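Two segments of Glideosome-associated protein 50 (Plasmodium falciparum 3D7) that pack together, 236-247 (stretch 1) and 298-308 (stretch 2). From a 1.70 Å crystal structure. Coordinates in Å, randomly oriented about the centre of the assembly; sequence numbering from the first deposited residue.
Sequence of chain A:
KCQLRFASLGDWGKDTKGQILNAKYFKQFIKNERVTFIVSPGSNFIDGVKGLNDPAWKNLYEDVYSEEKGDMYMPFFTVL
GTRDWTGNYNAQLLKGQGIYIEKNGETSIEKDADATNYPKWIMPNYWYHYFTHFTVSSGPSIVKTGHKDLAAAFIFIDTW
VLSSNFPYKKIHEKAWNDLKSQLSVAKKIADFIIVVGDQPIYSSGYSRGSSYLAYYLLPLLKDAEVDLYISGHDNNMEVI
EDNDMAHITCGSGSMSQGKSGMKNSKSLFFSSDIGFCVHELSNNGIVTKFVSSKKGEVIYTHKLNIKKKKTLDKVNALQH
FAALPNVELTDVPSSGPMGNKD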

# COMPACT_ATOMS: atom_id res chain seq x y z
N ASN A 236 -10.62 2.24 -9.01
CA ASN A 236 -10.05 2.49 -10.33
C ASN A 236 -8.54 2.44 -10.24
O ASN A 236 -7.97 2.25 -9.15
CB ASN A 236 -10.54 3.83 -10.89
CG ASN A 236 -10.16 5.01 -10.01
OD1 ASN A 236 -10.98 5.51 -9.24
ND2 ASN A 236 -8.92 5.47 -10.12
N MET A 237 -7.89 2.59 -11.39
CA MET A 237 -6.45 2.74 -11.44
C MET A 237 -6.14 4.13 -11.96
O MET A 237 -6.85 4.64 -12.84
CB MET A 237 -5.82 1.66 -12.34
CG MET A 237 -5.97 0.25 -11.77
SD MET A 237 -5.18 -1.07 -12.75
CE MET A 237 -5.87 -0.76 -14.35
N GLU A 238 -5.10 4.74 -11.42
CA GLU A 238 -4.69 6.07 -11.85
C GLU A 238 -3.26 6.39 -11.43
O GLU A 238 -2.77 5.87 -10.42
CB GLU A 238 -5.63 7.14 -11.27
CG GLU A 238 -5.22 8.59 -11.59
CD GLU A 238 -6.35 9.59 -11.45
OE1 GLU A 238 -7.17 9.46 -10.51
OE2 GLU A 238 -6.40 10.53 -12.27
N VAL A 239 -2.60 7.23 -12.22
CA VAL A 239 -1.39 7.89 -11.77
C VAL A 239 -1.49 9.40 -12.01
O VAL A 239 -1.79 9.86 -13.13
CB VAL A 239 -0.10 7.27 -12.38
CG1 VAL A 239 -0.19 7.17 -13.89
CG2 VAL A 239 1.15 8.06 -11.94
N ILE A 240 -1.30 10.15 -10.93
CA ILE A 240 -1.22 11.61 -10.94
C ILE A 240 0.19 11.98 -10.51
O ILE A 240 0.64 11.54 -9.45
CB ILE A 240 -2.26 12.22 -9.99
CG1 ILE A 240 -3.66 12.05 -10.59
CG2 ILE A 240 -1.95 13.70 -9.70
CD1 ILE A 240 -4.79 12.33 -9.61
N GLU A 241 0.90 12.74 -11.33
CA GLU A 241 2.28 13.10 -11.01
C GLU A 241 2.40 14.59 -10.79
O GLU A 241 1.95 15.39 -11.61
CB GLU A 241 3.26 12.64 -12.10
CG GLU A 241 4.71 12.63 -11.60
CD GLU A 241 5.72 12.24 -12.67
OE1 GLU A 241 5.45 11.30 -13.45
OE2 GLU A 241 6.80 12.88 -12.71
N ASP A 242 3.03 14.96 -9.67
CA ASP A 242 3.14 16.34 -9.24
C ASP A 242 4.40 16.50 -8.38
O ASP A 242 4.54 15.85 -7.35
CB ASP A 242 1.90 16.73 -8.43
CG ASP A 242 2.05 18.06 -7.71
OD1 ASP A 242 2.11 19.11 -8.39
OD2 ASP A 242 2.11 18.05 -6.46
N ASN A 243 5.32 17.37 -8.83
CA ASN A 243 6.55 17.68 -8.08
C ASN A 243 7.41 16.44 -7.79
O ASN A 243 7.87 16.25 -6.66
CB ASN A 243 6.22 18.42 -6.77
CG ASN A 243 5.41 19.69 -6.99
OD1 ASN A 243 4.63 20.09 -6.12
ND2 ASN A 243 5.60 20.34 -8.14
N ASP A 244 7.63 15.62 -8.81
CA ASP A 244 8.45 14.39 -8.71
C ASP A 244 7.92 13.37 -7.69
O ASP A 244 8.68 12.52 -7.21
CB ASP A 244 9.92 14.74 -8.42
CG ASP A 244 10.53 15.64 -9.48
OD1 ASP A 244 10.49 15.29 -10.68
OD2 ASP A 244 11.07 16.71 -9.11
N MET A 245 6.63 13.45 -7.37
CA MET A 245 5.96 12.42 -6.58
C MET A 245 4.82 11.86 -7.40
O MET A 245 4.03 12.62 -7.97
CB MET A 245 5.42 12.99 -5.27
CG MET A 245 4.90 11.91 -4.32
SD MET A 245 4.15 12.51 -2.79
CE MET A 245 5.32 13.79 -2.30
N ALA A 246 4.73 10.53 -7.46
CA ALA A 246 3.64 9.87 -8.13
C ALA A 246 2.57 9.46 -7.11
O ALA A 246 2.87 8.81 -6.11
CB ALA A 246 4.14 8.65 -8.89
N HIS A 247 1.33 9.84 -7.39
CA HIS A 247 0.19 9.38 -6.63
C HIS A 247 -0.45 8.27 -7.44
O HIS A 247 -0.93 8.50 -8.56
CB HIS A 247 -0.79 10.53 -6.40
CG HIS A 247 -0.21 11.67 -5.63
ND1 HIS A 247 -0.45 11.86 -4.29
CD2 HIS A 247 0.64 12.66 -6.01
CE1 HIS A 247 0.20 12.93 -3.88
NE2 HIS A 247 0.87 13.44 -4.90
N VAL A 298 -0.84 -5.09 -19.91
CA VAL A 298 -0.28 -3.89 -19.31
C VAL A 298 -0.81 -2.71 -20.13
O VAL A 298 -0.47 -2.57 -21.31
CB VAL A 298 1.27 -3.90 -19.33
CG1 VAL A 298 1.82 -2.59 -18.82
CG2 VAL A 298 1.81 -5.08 -18.51
N ILE A 299 -1.67 -1.89 -19.52
CA ILE A 299 -2.32 -0.80 -20.24
C ILE A 299 -1.67 0.56 -19.99
O ILE A 299 -2.01 1.55 -20.66
CB ILE A 299 -3.84 -0.74 -19.97
CG1 ILE A 299 -4.17 -0.62 -18.48
CG2 ILE A 299 -4.51 -1.99 -20.56
CD1 ILE A 299 -5.63 -0.27 -18.22
N TYR A 300 -0.74 0.62 -19.04
CA TYR A 300 0.07 1.83 -18.84
C TYR A 300 1.35 1.50 -18.09
O TYR A 300 1.33 0.71 -17.15
CB TYR A 300 -0.71 2.90 -18.07
CG TYR A 300 -0.03 4.26 -18.10
CD1 TYR A 300 -0.05 5.04 -19.25
CD2 TYR A 300 0.64 4.75 -16.99
CE1 TYR A 300 0.59 6.28 -19.29
CE2 TYR A 300 1.27 5.98 -17.01
CZ TYR A 300 1.24 6.74 -18.16
OH TYR A 300 1.87 7.96 -18.18
N THR A 301 2.44 2.13 -18.51
CA THR A 301 3.72 2.01 -17.82
C THR A 301 4.21 3.39 -17.42
O THR A 301 4.40 4.26 -18.27
CB THR A 301 4.76 1.32 -18.71
OG1 THR A 301 4.26 0.05 -19.12
CG2 THR A 301 6.07 1.13 -17.95
N HIS A 302 4.35 3.60 -16.11
CA HIS A 302 4.83 4.86 -15.56
C HIS A 302 6.26 4.69 -15.08
O HIS A 302 6.58 3.72 -14.40
CB HIS A 302 3.95 5.32 -14.40
CG HIS A 302 4.40 6.60 -13.78
ND1 HIS A 302 5.10 6.64 -12.60
CD2 HIS A 302 4.29 7.88 -14.20
CE1 HIS A 302 5.39 7.90 -12.30
NE2 HIS A 302 4.90 8.67 -13.26
N LYS A 303 7.12 5.64 -15.43
CA LYS A 303 8.52 5.60 -15.03
C LYS A 303 8.87 6.86 -14.24
O LYS A 303 8.62 7.98 -14.69
CB LYS A 303 9.44 5.47 -16.25
CG LYS A 303 9.20 4.18 -17.04
CD LYS A 303 10.08 4.08 -18.28
CE LYS A 303 9.86 2.74 -18.99
NZ LYS A 303 10.52 2.69 -20.32
N LEU A 304 9.43 6.65 -13.05
CA LEU A 304 9.88 7.73 -12.19
C LEU A 304 11.39 7.59 -11.99
O LEU A 304 11.87 6.53 -11.60
CB LEU A 304 9.14 7.66 -10.85
CG LEU A 304 9.19 8.91 -9.96
CD1 LEU A 304 8.33 10.02 -10.56
CD2 LEU A 304 8.73 8.59 -8.55
N ASN A 305 12.14 8.65 -12.27
CA ASN A 305 13.59 8.64 -12.11
C ASN A 305 13.98 8.61 -10.64
O ASN A 305 13.32 9.23 -9.80
CB ASN A 305 14.23 9.87 -12.78
CG ASN A 305 14.00 9.90 -14.28
OD1 ASN A 305 13.88 8.86 -14.93
ND2 ASN A 305 13.94 11.11 -14.84
N ILE A 306 15.06 7.89 -10.32
CA ILE A 306 15.61 7.89 -8.97
C ILE A 306 16.06 9.31 -8.61
O ILE A 306 16.60 10.03 -9.46
CB ILE A 306 16.78 6.89 -8.82
CG1 ILE A 306 17.12 6.66 -7.34
CG2 ILE A 306 18.02 7.36 -9.59
CD1 ILE A 306 18.10 5.51 -7.11
N LYS A 307 15.83 9.71 -7.37
CA LYS A 307 16.18 11.06 -6.94
C LYS A 307 17.65 11.13 -6.55
O LYS A 307 18.21 10.16 -6.05
CB LYS A 307 15.29 11.50 -5.77
CG LYS A 307 13.85 11.74 -6.18
CD LYS A 307 12.93 11.88 -4.98
CE LYS A 307 11.50 12.25 -5.41
NZ LYS A 307 10.93 11.29 -6.41
N LYS A 308 18.27 12.28 -6.80
CA LYS A 308 19.63 12.56 -6.35
C LYS A 308 19.53 13.34 -5.04
O LYS A 308 19.34 14.56 -5.05
CB LYS A 308 20.38 13.36 -7.41
CG LYS A 308 20.57 12.62 -8.72
CD LYS A 308 21.35 13.45 -9.74
CE LYS A 308 22.83 13.57 -9.37
NZ LYS A 308 23.61 14.34 -10.38
O HOH W 1 8.29 10.64 -14.28

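This is a side-chain contact between a β-hairpin and a strand that packs alongside it, apolar along one part and closed by two hydrogen bonds near the hairpin's turn. The axes of strand 237-242 and strand 298-305 approach to 9.4 Å and run in roughly the same direction, 29° apart. At that spacing no backbone-to-backbone hydrogen bond links them, and side chains must fill the gap. Together the two stretches bury 400 Å².

The hairpin is held by its own backbone. Ile240 N donates to His247 O at 2.9 Å, and His247 N to Ile240 O at 2.8 Å; a type I' turn from Asp242 to Met245 reverses the chain. The alternation of a β-strand then sorts the residues: Met237, Val239 and Glu241 direct their CA-to-CB bonds toward stretch 2, while Ile240 points away. On the partner strand, His302 and Leu304 point toward the hairpin and Lys303, between them, points away.

His302 is the hub, covered over 64 Å². Its chi1 is t, and the ring meets three hairpin residues. Val239 CG2 lies 3.9 Å from the centroid of the His302 ring, only 11° off the normal, a CH-π contact in which a compact branched side chain rests on the flat face. Ala246 CB comes within 3.7 Å of His302 CE1, its small methyl group fitting close against the ring. At the ring edge, His302 NE2 donates to Glu241 OE1 over 2.7 Å with a nearly straight angle of 167°. An imidazole suits this place because it offers an apolar face and a polar edge at once. Glutamate suits the other end: its extended chi1 and chi2, both t, carry the carboxylate to the ring edge. The oxygen of water 1 lies 3.0 Å from Glu241 OE1 and 2.7 Å from Lys303 O, within reach of both the acid and the partner's backbone.

Toward the N-terminal end of both stretches the contact is apolar. Val239 CG1 packs 3.6 Å from Tyr300 CE2, so the two methyls of this valine serve two different rings. Farther along, Met237 CE meets Ile299 CD1 at 3.9 Å, the flexible thioether chain reaching out to the isoleucine tip.

At the turn, Leu304 CD2 lies 4.2 Å from Asp244 O, and Leu304 CD1 lies 3.9 Å from Glu241 OE2; its branched aliphatic end, chi1 t, fills space between Glu241 and the turn, a packing contact with no hydrogen bond to either oxygen. The same carbonyl, Asp244 O, accepts a hydrogen bond from Lys307 NZ at 2.7 Å. Lysine's long chain lets its ammonium group reach this backbone acceptor from beyond the end of the strand.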